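Side-chain contacts in thymidylate synthase ThyX (PDB 4P5A), which is a UMP/dUMP methylase that probably catalyses FAD-dependent reductive methylation with methylenetetrahydrofolate as methyl donor, and forms a homotetramer that binds four FAD molecules: residues Arg184-Met187 and His188-Ser191; Gln215-Thr218 and Ala219-Lys222. All blocks are in the same frame, centred on the assembly; numbering follows the deposited sequence.

How the interactions relate
Both contacts are two-turn pieces of helix, and each belongs to one of two helices that follow each other in the chain: interaction 1 on helix 183-193, then interaction 2 on helix 207-223. Their centres lie about 12 Å apart and the helices pack directly. CG of M187 comes within 3.3 Å of CH2 of W220, CD2 of L186 rests 3.4 Å from CG of the same indole, and CE1 of F189 meets SD of M216 at 3.8 Å. The first helix carries polar side chains to the FAD, whereas the second joins its apolar side to strand 69-77. Interaction 2 thus lies in the layer behind the cofactor-binding helix, within the same ThyX family region.

Interaction 1 of 2, residues Arg184-Met187 and His188-Ser191; sequences RALM and HFLS. With FAD (flavin-adenine dinucleotide), chain L.
L186 overlaps L190 one turn further along the helix, its CG lying 4.0 Å from CD1 of L190, while its CD1 reaches CD1 of the F189 ring at 4.1 Å. With CG anti to the backbone N (chi1 -178°), the L186 branch is set beside its own carbonyl, on the side where F189 and L190 follow. Branched and aromatic groups suit this buried side of the helix; F189 also meets H87 edge-to-face. Backbone bonds from residues 188-191 to the carbonyls four residues earlier hold the helix, the shortest being L190 N to L186 O at 2.8 Å.

R184 and H188 serve the cofactor, and small A185 lets the adenine come close (CB to FAD C2A 3.9 Å). R184 reaches out as an extended chain, its NH1 donating to FAD O2P at 2.8 Å and its NH2 to FAD O1P at 3.1 Å; the shorter bond is the more bent (130° against 158° at the hydrogen). O3B of the adenosine ribose lies 3.2 Å above one face of the R184 guanidinium, displaced toward its rim. E66 and the terminal carboxylate of P239 form salt bridges to the same buried group. A leucine in place of R184 would probably leave the phosphate without its paired N-H donors and both carboxylates without their cationic mate. H188 sends NE2 to O2P of another FAD. This helix belongs to the ThyX cofactor site, where FAD lies between subunits.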
loop_
_atom_site.group_PDB
_atom_site.type_symbol
_atom_site.label_atom_id
_atom_site.label_comp_id
_atom_site.label_asym_id
_atom_site.label_seq_id
_atom_site.Cartn_x
_atom_site.Cartn_y
_atom_site.Cartn_z
ATOM N N ARG B 184 -13.057 4.249 2.332
ATOM C CA ARG B 184 -12.720 3.881 0.940
ATOM C C ARG B 184 -12.319 2.400 0.917
ATOM O O ARG B 184 -12.779 1.637 0.016
ATOM C CB ARG B 184 -11.609 4.809 0.428
ATOM C CG ARG B 184 -11.576 4.679 -1.150
ATOM C CD ARG B 184 -10.234 5.278 -1.635
ATOM N NE ARG B 184 -10.340 5.403 -3.104
ATOM C CZ ARG B 184 -9.336 5.980 -3.815
ATOM N NH1 ARG B 184 -9.500 6.141 -5.178
ATOM N NH2 ARG B 184 -8.220 6.401 -3.195
ATOM N N ALA B 185 -11.510 1.985 1.864
ATOM C CA ALA B 185 -11.068 0.589 1.927
ATOM C C ALA B 185 -12.266 -0.296 2.258
ATOM O O ALA B 185 -12.336 -1.396 1.749
ATOM C CB ALA B 185 -9.998 0.460 3.016
ATOM N N LEU B 186 -13.163 0.138 3.124
ATOM C CA LEU B 186 -14.360 -0.634 3.429
ATOM C C LEU B 186 -15.209 -0.757 2.146
ATOM O O LEU B 186 -15.674 -1.902 1.887
ATOM C CB LEU B 186 -15.208 0.046 4.561
ATOM C CG LEU B 186 -16.464 -0.787 4.931
ATOM C CD1 LEU B 186 -16.127 -2.215 5.407
ATOM C CD2 LEU B 186 -17.147 -0.009 6.032
ATOM N N MET B 187 -15.391 0.316 1.388
ATOM C CA MET B 187 -16.216 0.191 0.150
ATOM C C MET B 187 -15.576 -0.771 -0.836
ATOM O O MET B 187 -16.313 -1.548 -1.499
ATOM C CB MET B 187 -16.462 1.627 -0.489
ATOM C CG MET B 187 -17.550 2.345 0.314
ATOM S SD MET B 187 -17.883 3.918 -0.499
ATOM C CE MET B 187 -16.485 5.004 0.045
ATOM N N HIS B 188 -14.261 -0.757 -0.932
ATOM C CA HIS B 188 -13.613 -1.699 -1.920
ATOM C C HIS B 188 -13.821 -3.125 -1.438
ATOM O O HIS B 188 -14.153 -4.032 -2.241
ATOM C CB HIS B 188 -12.139 -1.317 -2.023
ATOM C CG HIS B 188 -11.416 -2.083 -3.094
ATOM N ND1 HIS B 188 -11.245 -1.587 -4.365
ATOM C CD2 HIS B 188 -10.854 -3.313 -3.072
ATOM C CE1 HIS B 188 -10.580 -2.471 -5.091
ATOM N NE2 HIS B 188 -10.401 -3.563 -4.356
ATOM N N PHE B 189 -13.753 -3.335 -0.121
ATOM C CA PHE B 189 -13.964 -4.682 0.421
ATOM C C PHE B 189 -15.442 -5.107 0.227
ATOM O O PHE B 189 -15.689 -6.235 -0.195
ATOM C CB PHE B 189 -13.636 -4.611 1.889
ATOM C CG PHE B 189 -14.074 -5.782 2.713
ATOM C CD1 PHE B 189 -15.265 -5.755 3.441
ATOM C CD2 PHE B 189 -13.251 -6.925 2.818
ATOM C CE1 PHE B 189 -15.669 -6.875 4.247
ATOM C CE2 PHE B 189 -13.646 -8.029 3.710
ATOM C CZ PHE B 189 -14.889 -7.975 4.378
ATOM N N LEU B 190 -16.378 -4.172 0.421
ATOM C CA LEU B 190 -17.812 -4.550 0.325
ATOM C C LEU B 190 -18.107 -4.899 -1.159
ATOM O O LEU B 190 -18.929 -5.777 -1.399
ATOM C CB LEU B 190 -18.752 -3.412 0.770
ATOM C CG LEU B 190 -18.656 -3.150 2.314
ATOM C CD1 LEU B 190 -19.495 -1.985 2.615
ATOM C CD2 LEU B 190 -19.169 -4.377 3.139
ATOM N N SER B 191 -17.502 -4.199 -2.106
ATOM C CA SER B 191 -17.782 -4.480 -3.561
ATOM C C SER B 191 -17.361 -5.869 -3.866
ATOM O O SER B 191 -17.979 -6.542 -4.679
ATOM C CB SER B 191 -17.009 -3.509 -4.437
ATOM O OG SER B 191 -17.380 -3.634 -5.797
HETATM P PA FAD L . -3.431 4.791 -5.821
HETATM O O1A FAD L . -2.591 4.135 -6.720
HETATM O O2A FAD L . -2.771 5.568 -4.761
HETATM O O5B FAD L . -4.262 3.615 -5.097
HETATM C C5B FAD L . -4.818 2.665 -5.865
HETATM C C4B FAD L . -6.127 2.082 -5.176
HETATM O O4B FAD L . -5.514 1.406 -4.044
HETATM C C3B FAD L . -7.092 3.093 -4.568
HETATM O O3B FAD L . -8.009 3.341 -5.639
HETATM C C2B FAD L . -7.746 2.319 -3.450
HETATM O O2B FAD L . -8.694 1.315 -3.957
HETATM C C1B FAD L . -6.490 1.631 -2.912
HETATM N N9A FAD L . -5.783 2.390 -1.846
HETATM C C8A FAD L . -4.456 2.728 -1.828
HETATM N N7A FAD L . -4.193 3.291 -0.603
HETATM C C5A FAD L . -5.345 3.326 0.128
HETATM C C6A FAD L . -5.637 3.807 1.392
HETATM N N6A FAD L . -4.704 4.307 2.207
HETATM N N1A FAD L . -6.922 3.667 1.850
HETATM C C2A FAD L . -7.848 3.087 1.084
HETATM N N3A FAD L . -7.572 2.590 -0.169
HETATM C C4A FAD L . -6.331 2.732 -0.675
HETATM N N1 FAD L . -6.027 14.961 -5.500
HETATM C C2 FAD L . -6.083 15.958 -4.643
HETATM O O2 FAD L . -5.392 15.949 -3.610
HETATM N N3 FAD L . -6.965 17.032 -4.846
HETATM C C4 FAD L . -7.814 17.071 -5.921
HETATM O O4 FAD L . -8.605 18.041 -6.059
HETATM C C4X FAD L . -7.771 16.006 -6.862
HETATM N N5 FAD L . -8.604 16.002 -7.944
HETATM C C5X FAD L . -8.403 15.027 -8.933
HETATM C C6 FAD L . -9.119 15.088 -10.184
HETATM C C7 FAD L . -8.836 14.089 -11.145
HETATM C C7M FAD L . -9.677 14.205 -12.473
HETATM C C8 FAD L . -7.889 13.064 -10.966
HETATM C C8M FAD L . -7.556 11.905 -11.947
HETATM C C9 FAD L . -7.197 13.035 -9.751
HETATM C C9A FAD L . -7.473 13.974 -8.759
HETATM N N10 FAD L . -6.699 13.946 -7.560
HETATM C C10 FAD L . -6.860 14.949 -6.661
HETATM C "C1'" FAD L . -5.757 12.840 -7.254
HETATM C "C2'" FAD L . -6.639 11.640 -6.688
HETATM O "O2'" FAD L . -7.304 11.962 -5.433
HETATM C "C3'" FAD L . -5.734 10.444 -6.411
HETATM O "O3'" FAD L . -4.681 10.847 -5.538
HETATM C "C4'" FAD L . -5.104 9.877 -7.715
HETATM O "O4'" FAD L . -6.099 9.813 -8.712
HETATM C "C5'" FAD L . -4.578 8.475 -7.493
HETATM O "O5'" FAD L . -5.771 7.601 -7.363
HETATM P P FAD L . -5.778 6.429 -6.263
HETATM O O1P FAD L . -5.653 6.945 -4.900
HETATM O O2P FAD L . -7.113 5.761 -6.534
HETATM O O3P FAD L . -4.535 5.542 -6.699
#

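Interaction 2 of 2, residues Gln215-Thr218 and Ala219-Lys222; sequences QMET and AWAK
T218 and K222, one turn apart, lie side by side and point the same way, the threonine methyl CG2 near the ammonium end of the lysine, 4.1 Å from K222 NZ. The K222 chain, extended beyond CG, runs back along the helix, bringing CE to 3.8 Å from T218 O; its end also touches a crystal neighbour, so its position carries little weight. An apolar touch joins E217 to W220: the CG methylene of E217 approaches the edge of the indole, near its plane, 4.3 Å from CE3.

Backbone hydrogen bonds make the helix itself. A219 N reaches Q215 O at 3.2 Å, W220 N reaches M216 O at 2.9 Å, and A221 N reaches E217 O at 2.8 Å, the last less straight (142° at the hydrogen).

The polar ends of T218, E217 and Q215 find partners outside the two segments. T218 OG1 turns beside its own backbone N (chi1 -68°) and bonds to E214 O, a common way for a helix to accommodate threonine. The buried E217 carboxylate has a salt bridge to R236 and a hydrogen bond from H228, and Q215 NE2 bonds to I12 O.

Small A219 lets the helix settle against F72 of strand 69-77, which M216 also touches. W220 bridges from M70 of that strand to A183, L186 and M187 of helix 183-193, while A221 meets H228 of helix 225-233.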
loop_
_atom_site.group_PDB
_atom_site.type_symbol
_atom_site.label_atom_id
_atom_site.label_comp_id
_atom_site.label_asym_id
_atom_site.label_seq_id
_atom_site.Cartn_x
_atom_site.Cartn_y
_atom_site.Cartn_z
ATOM N N GLN B 215 -22.312 -7.315 8.212
ATOM C CA GLN B 215 -22.377 -6.700 9.523
ATOM C C GLN B 215 -21.539 -5.429 9.574
ATOM O O GLN B 215 -21.879 -4.491 10.284
ATOM C CB GLN B 215 -21.949 -7.708 10.601
ATOM C CG GLN B 215 -22.927 -8.918 10.741
ATOM C CD GLN B 215 -22.382 -9.877 11.835
ATOM O OE1 GLN B 215 -22.149 -9.474 12.986
ATOM N NE2 GLN B 215 -22.070 -11.085 11.443
ATOM N N MET B 216 -20.386 -5.457 8.887
ATOM C CA MET B 216 -19.586 -4.263 8.841
ATOM C C MET B 216 -20.412 -3.182 8.177
ATOM O O MET B 216 -20.360 -2.012 8.530
ATOM C CB MET B 216 -18.286 -4.528 8.016
ATOM C CG MET B 216 -17.328 -5.305 8.903
ATOM S SD MET B 216 -15.890 -5.708 7.834
ATOM C CE MET B 216 -14.751 -6.423 9.048
ATOM N N GLU B 217 -21.027 -3.510 7.061
ATOM C CA GLU B 217 -21.802 -2.495 6.298
ATOM C C GLU B 217 -22.938 -1.884 7.099
ATOM O O GLU B 217 -23.190 -0.681 7.007
ATOM C CB GLU B 217 -22.347 -3.151 4.997
ATOM C CG GLU B 217 -23.058 -2.112 4.101
ATOM C CD GLU B 217 -23.338 -2.608 2.672
ATOM O OE1 GLU B 217 -22.913 -3.739 2.293
ATOM O OE2 GLU B 217 -23.944 -1.820 1.923
ATOM N N THR B 218 -23.637 -2.736 7.815
ATOM C CA THR B 218 -24.744 -2.261 8.680
ATOM C C THR B 218 -24.219 -1.271 9.730
ATOM O O THR B 218 -24.825 -0.167 9.926
ATOM C CB THR B 218 -25.378 -3.472 9.388
ATOM O OG1 THR B 218 -26.051 -4.274 8.403
ATOM C CG2 THR B 218 -26.423 -2.924 10.492
ATOM N N ALA B 219 -23.070 -1.569 10.316
ATOM C CA ALA B 219 -22.457 -0.611 11.258
ATOM C C ALA B 219 -22.036 0.682 10.562
ATOM O O ALA B 219 -22.268 1.788 11.010
ATOM C CB ALA B 219 -21.247 -1.232 12.029
ATOM N N TRP B 220 -21.344 0.562 9.436
ATOM C CA TRP B 220 -20.837 1.722 8.726
ATOM C C TRP B 220 -22.019 2.624 8.248
ATOM O O TRP B 220 -21.923 3.840 8.242
ATOM C CB TRP B 220 -20.064 1.234 7.506
ATOM C CG TRP B 220 -19.645 2.307 6.503
ATOM C CD1 TRP B 220 -18.954 3.469 6.745
ATOM C CD2 TRP B 220 -19.946 2.300 5.107
ATOM N NE1 TRP B 220 -18.736 4.122 5.551
ATOM C CE2 TRP B 220 -19.333 3.450 4.534
ATOM C CE3 TRP B 220 -20.608 1.387 4.245
ATOM C CZ2 TRP B 220 -19.453 3.756 3.175
ATOM C CZ3 TRP B 220 -20.681 1.671 2.943
ATOM C CH2 TRP B 220 -20.109 2.843 2.395
ATOM N N ALA B 221 -23.152 2.013 7.914
ATOM C CA ALA B 221 -24.308 2.825 7.356
ATOM C C ALA B 221 -24.845 3.761 8.414
ATOM O O ALA B 221 -25.352 4.862 8.079
ATOM C CB ALA B 221 -25.383 1.883 6.881
ATOM N N LYS B 222 -24.657 3.391 9.679
ATOM C CA LYS B 222 -25.039 4.305 10.788
ATOM C C LYS B 222 -24.072 5.403 10.965
ATOM O O LYS B 222 -24.492 6.516 11.347
ATOM C CB LYS B 222 -25.180 3.504 12.127
ATOM C CG LYS B 222 -26.271 2.601 12.101
ATOM C CD LYS B 222 -26.127 1.580 13.316
ATOM C CE LYS B 222 -27.048 0.375 13.014
ATOM N NZ LYS B 222 -26.983 -0.802 14.003
#